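Local coordinates for phage-like element PBSX protein XepA (Bacillus subtilis, PDB 6IA5) that is of unknown function, does not seem to take part in host cell lysis, and assembles as a pentamer, at residues 200-206 and 271-277; 212-216 and 239-244. One frame throughout, in Å; residues are numbered along the deposited sequence.

Interaction 1 of 2, residues 200-206 and 271-277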
# COMPACT_ATOMS: atom_id res chain seq x y z
N HIS E 200 11.82 10.55 27.93
CA HIS E 200 13.10 10.89 28.52
C HIS E 200 13.41 12.36 28.26
O HIS E 200 13.07 12.88 27.20
CB HIS E 200 14.19 9.93 28.00
CG HIS E 200 15.50 10.10 28.69
ND1 HIS E 200 15.77 9.51 29.94
CD2 HIS E 200 16.61 10.79 28.35
CE1 HIS E 200 16.99 9.82 30.31
NE2 HIS E 200 17.53 10.62 29.35
N LEU E 201 14.05 13.03 29.22
CA LEU E 201 14.39 14.43 29.08
C LEU E 201 15.78 14.68 29.64
O LEU E 201 16.10 14.22 30.74
CB LEU E 201 13.34 15.26 29.83
CG LEU E 201 13.64 16.75 30.02
CD1 LEU E 201 13.54 17.52 28.69
CD2 LEU E 201 12.75 17.34 31.10
N LEU E 202 16.61 15.39 28.88
CA LEU E 202 17.91 15.85 29.36
C LEU E 202 17.86 17.38 29.46
O LEU E 202 17.51 18.03 28.48
CB LEU E 202 19.01 15.40 28.39
CG LEU E 202 20.42 15.79 28.85
CD1 LEU E 202 20.84 14.98 30.07
CD2 LEU E 202 21.44 15.65 27.74
N VAL E 203 18.16 17.91 30.64
CA VAL E 203 18.05 19.34 30.91
C VAL E 203 19.43 19.89 31.24
O VAL E 203 20.08 19.40 32.16
CB VAL E 203 17.09 19.67 32.07
CG1 VAL E 203 17.05 21.17 32.35
CG2 VAL E 203 15.68 19.16 31.85
N GLU E 204 19.83 20.95 30.52
CA GLU E 204 21.08 21.65 30.80
C GLU E 204 20.78 22.96 31.53
O GLU E 204 19.88 23.70 31.15
CB GLU E 204 21.85 21.91 29.51
CG GLU E 204 23.32 22.21 29.80
CD GLU E 204 24.19 22.66 28.64
OE1 GLU E 204 23.77 22.43 27.47
OE2 GLU E 204 25.28 23.24 28.91
N VAL E 205 21.57 23.24 32.57
CA VAL E 205 21.50 24.46 33.38
C VAL E 205 22.84 25.17 33.19
O VAL E 205 23.90 24.60 33.44
CB VAL E 205 21.25 24.13 34.86
CG1 VAL E 205 21.21 25.40 35.72
CG2 VAL E 205 20.00 23.28 35.06
N TYR E 206 22.79 26.43 32.73
CA TYR E 206 24.02 27.15 32.42
C TYR E 206 23.77 28.65 32.40
O TYR E 206 22.68 29.11 32.06
CB TYR E 206 24.60 26.68 31.07
CG TYR E 206 23.69 26.91 29.90
CD1 TYR E 206 22.66 26.02 29.61
CD2 TYR E 206 23.86 27.99 29.05
CE1 TYR E 206 21.81 26.22 28.53
CE2 TYR E 206 23.03 28.19 27.94
CZ TYR E 206 22.00 27.30 27.69
OH TYR E 206 21.15 27.47 26.64
N LEU E 271 20.56 32.98 33.96
CA LEU E 271 20.58 31.53 33.87
C LEU E 271 19.67 31.08 32.74
O LEU E 271 18.55 31.57 32.61
CB LEU E 271 20.15 30.93 35.22
CG LEU E 271 20.48 29.45 35.42
CD1 LEU E 271 21.98 29.26 35.67
CD2 LEU E 271 19.70 28.86 36.59
N SER E 272 20.17 30.18 31.91
CA SER E 272 19.36 29.49 30.91
C SER E 272 19.13 28.05 31.37
O SER E 272 20.00 27.44 31.98
CB SER E 272 20.03 29.52 29.56
OG SER E 272 20.14 30.86 29.07
N VAL E 273 17.93 27.54 31.07
CA VAL E 273 17.56 26.16 31.35
C VAL E 273 16.86 25.62 30.11
O VAL E 273 15.76 26.07 29.77
CB VAL E 273 16.68 26.04 32.60
CG1 VAL E 273 16.39 24.56 32.90
CG2 VAL E 273 17.30 26.71 33.83
N LYS E 274 17.51 24.68 29.44
CA LYS E 274 17.00 24.17 28.18
C LYS E 274 17.23 22.67 28.14
O LYS E 274 18.20 22.19 28.73
CB LYS E 274 17.75 24.81 27.00
CG LYS E 274 17.62 26.32 26.95
CD LYS E 274 18.11 26.92 25.66
CE LYS E 274 18.05 28.43 25.69
NZ LYS E 274 18.68 28.98 24.47
N GLY E 275 16.38 21.95 27.40
CA GLY E 275 16.53 20.51 27.34
C GLY E 275 16.13 19.90 26.01
O GLY E 275 15.66 20.60 25.11
N THR E 276 16.32 18.59 25.92
CA THR E 276 15.93 17.77 24.79
C THR E 276 15.11 16.60 25.32
O THR E 276 15.59 15.85 26.19
CB THR E 276 17.17 17.26 24.05
OG1 THR E 276 17.92 18.40 23.61
CG2 THR E 276 16.82 16.37 22.87
N ALA E 277 13.88 16.47 24.79
CA ALA E 277 12.97 15.40 25.12
C ALA E 277 13.01 14.36 24.01
O ALA E 277 13.03 14.70 22.84
CB ALA E 277 11.58 15.93 25.31
O HOH W 1 22.62 31.36 30.12

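Interaction 2 of 2, residues 212-216 and 239-244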
# COMPACT_ATOMS: atom_id res chain seq x y z
N SER E 212 22.10 30.45 42.15
CA SER E 212 20.81 30.09 41.58
C SER E 212 20.35 28.77 42.17
O SER E 212 21.17 27.94 42.59
CB SER E 212 20.82 30.04 40.07
OG SER E 212 21.80 29.14 39.61
N GLU E 213 19.03 28.60 42.24
CA GLU E 213 18.45 27.32 42.61
C GLU E 213 17.34 26.98 41.61
O GLU E 213 16.42 27.77 41.38
CB GLU E 213 17.93 27.35 44.04
CG GLU E 213 17.32 26.00 44.44
CD GLU E 213 17.11 25.81 45.93
OE1 GLU E 213 16.67 26.79 46.56
OE2 GLU E 213 17.42 24.70 46.47
N VAL E 214 17.46 25.77 41.02
CA VAL E 214 16.44 25.25 40.12
C VAL E 214 15.76 24.06 40.80
O VAL E 214 16.44 23.17 41.29
CB VAL E 214 17.04 24.84 38.77
CG1 VAL E 214 15.97 24.32 37.81
CG2 VAL E 214 17.82 25.99 38.15
N LYS E 215 14.43 24.07 40.79
CA LYS E 215 13.64 22.99 41.36
C LYS E 215 12.93 22.28 40.23
O LYS E 215 12.39 22.93 39.34
CB LYS E 215 12.64 23.56 42.38
CG LYS E 215 11.93 22.54 43.25
CD LYS E 215 11.25 23.17 44.45
CE LYS E 215 10.94 22.22 45.60
NZ LYS E 215 10.63 20.84 45.15
N PHE E 216 12.94 20.93 40.28
CA PHE E 216 12.42 20.11 39.19
C PHE E 216 10.98 19.70 39.49
O PHE E 216 10.70 19.12 40.54
CB PHE E 216 13.29 18.85 39.04
CG PHE E 216 14.79 19.08 39.00
CD1 PHE E 216 15.33 20.22 38.43
CD2 PHE E 216 15.66 18.12 39.52
CE1 PHE E 216 16.71 20.41 38.37
CE2 PHE E 216 17.04 18.31 39.46
CZ PHE E 216 17.56 19.45 38.88
N ALA E 239 18.64 14.04 42.49
CA ALA E 239 18.10 15.11 43.31
C ALA E 239 16.85 15.67 42.65
O ALA E 239 16.62 15.43 41.46
CB ALA E 239 19.14 16.20 43.54
N SER E 240 16.06 16.43 43.43
CA SER E 240 14.86 17.08 42.90
C SER E 240 15.09 18.58 42.76
O SER E 240 14.16 19.33 42.46
CB SER E 240 13.66 16.77 43.75
OG SER E 240 13.93 17.16 45.10
N SER E 241 16.34 19.02 42.92
CA SER E 241 16.70 20.40 42.66
C SER E 241 18.22 20.53 42.58
O SER E 241 18.93 19.57 42.88
CB SER E 241 16.13 21.33 43.72
OG SER E 241 16.80 21.11 44.94
N THR E 242 18.69 21.71 42.16
CA THR E 242 20.12 21.95 42.09
C THR E 242 20.45 23.41 42.42
O THR E 242 19.69 24.31 42.06
CB THR E 242 20.70 21.55 40.73
OG1 THR E 242 22.12 21.69 40.83
CG2 THR E 242 20.20 22.37 39.56
N LEU E 243 21.61 23.59 43.06
CA LEU E 243 22.21 24.89 43.32
C LEU E 243 23.35 25.11 42.32
O LEU E 243 24.01 26.13 42.39
CB LEU E 243 22.80 24.86 44.75
CG LEU E 243 22.06 25.48 45.94
CD1 LEU E 243 20.59 25.64 45.73
CD2 LEU E 243 22.35 24.71 47.20
N GLY E 244 23.58 24.14 41.42
CA GLY E 244 24.71 24.18 40.51
C GLY E 244 24.33 24.68 39.11
O GLY E 244 23.16 24.96 38.84
O HOH W 2 23.77 28.72 43.78
O HOH W 3 21.07 26.41 39.82
O HOH W 4 19.13 22.36 45.93
O HOH W 5 11.53 19.17 43.08

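Interaction 1 of 2, residues 200-206 and 271-277
Segments 200-206 and 271-277 run antiparallel, their axes 4.5 Å apart at closest approach and their directions 161° from one another. Three hydrogen-bonded pairs, L202 with T276, E204 with K274 and Y206 with S272, each exchange two backbone bonds; E204 N to K274 O and S272 N to Y206 O are the shortest, both 2.7 Å. Non-hydrogen-bonded pairs alternate with them, and in one of these, V203 with G275, the glycine CA comes within 2.9 Å of L202 O; a CB here would clash with that carbonyl.

Alternation then sorts the side chains. L201, V203, V205, V273 and A277 share one apolar face, with V203 CG1 meeting V273 CG1 at 3.5 Å. On the other face, Y206 takes a p rotamer that lays its ring across the neighbouring strand. S272 CB sits over the ring face, 3.8 Å from the centroid, as a CH-pi contact, while K274 CD approaches Y206 OH to 3.2 Å at the ring edge. K274 NZ itself forms a salt bridge with E182, and E204 OE2 hydrogen-bonds S222 OG of a second subunit.

Two-sided use of one strand pair is the principle here: the apolar face packs on strand 258-267 inside a beta-sandwich-like C-terminal domain, and L202, E204, Y206 and T276 on the other meet a second subunit of the pentamer.

Interaction 2 of 2, residues 212-216 and 239-244
A short antiparallel bridge, closed by an ST turn, joins strand 211-219 to the irregular segment 239-244. V214 and T242 form the hydrogen-bonded pair, with V214 N to T242 O at 2.9 Å and T242 N to V214 O at 2.8 Å; F216 N adds a third bond to S240 O at 3.0 Å. Beyond T242 the chain turns: T242 OG1 accepts from G244 N at 2.9 Å, the defining bond of the ST turn, and also hydrogen-bonds E247 OE2.

Strand 238-239, which leads into the segment, pairs with 225-232, and 225-232 in turn pairs with 211-219; 211-219 also pairs with 258-267, all within the same curled antiparallel sheet. F216 points toward segment 239-244, and S241 CA stands over its ring face, 3.9 Å from the centroid, in a CH-pi contact. F251 meets the F216 ring edge-to-face.

Water completes the more open side. One molecule links E213 OE2, 2.9 Å away, with S241 OG, 2.8 Å away; another accepts from K215 NZ at 2.8 Å while donating to F216 O and S240 O, both at 2.7 Å. At the far end, a third water accepts from S212 N and donates to L243 O, each 2.9 Å away.

In the fold
Interaction 2 is nested along the chain within the loop that interaction 1 closes, and strands 200-207 and 211-219 follow one another directly. The centres of the two contacts lie about 12 Å apart, close enough to touch: L271 CD2 is 3.8 Å from V214 CG2 and V205 CG1 is 4.2 Å from V214 CG2, while L271 CD2 also packs 3.7 Å from the hydroxyl S212 OG. Intermediaries tie them further. E247 makes a backbone hydrogen bond with V205 and a side-chain one with T242, while F251 and M261 each touch residues of both interactions. No active site is known here; an acetate ion, probably from crystallisation, lies about 3 Å from the E213 side chain.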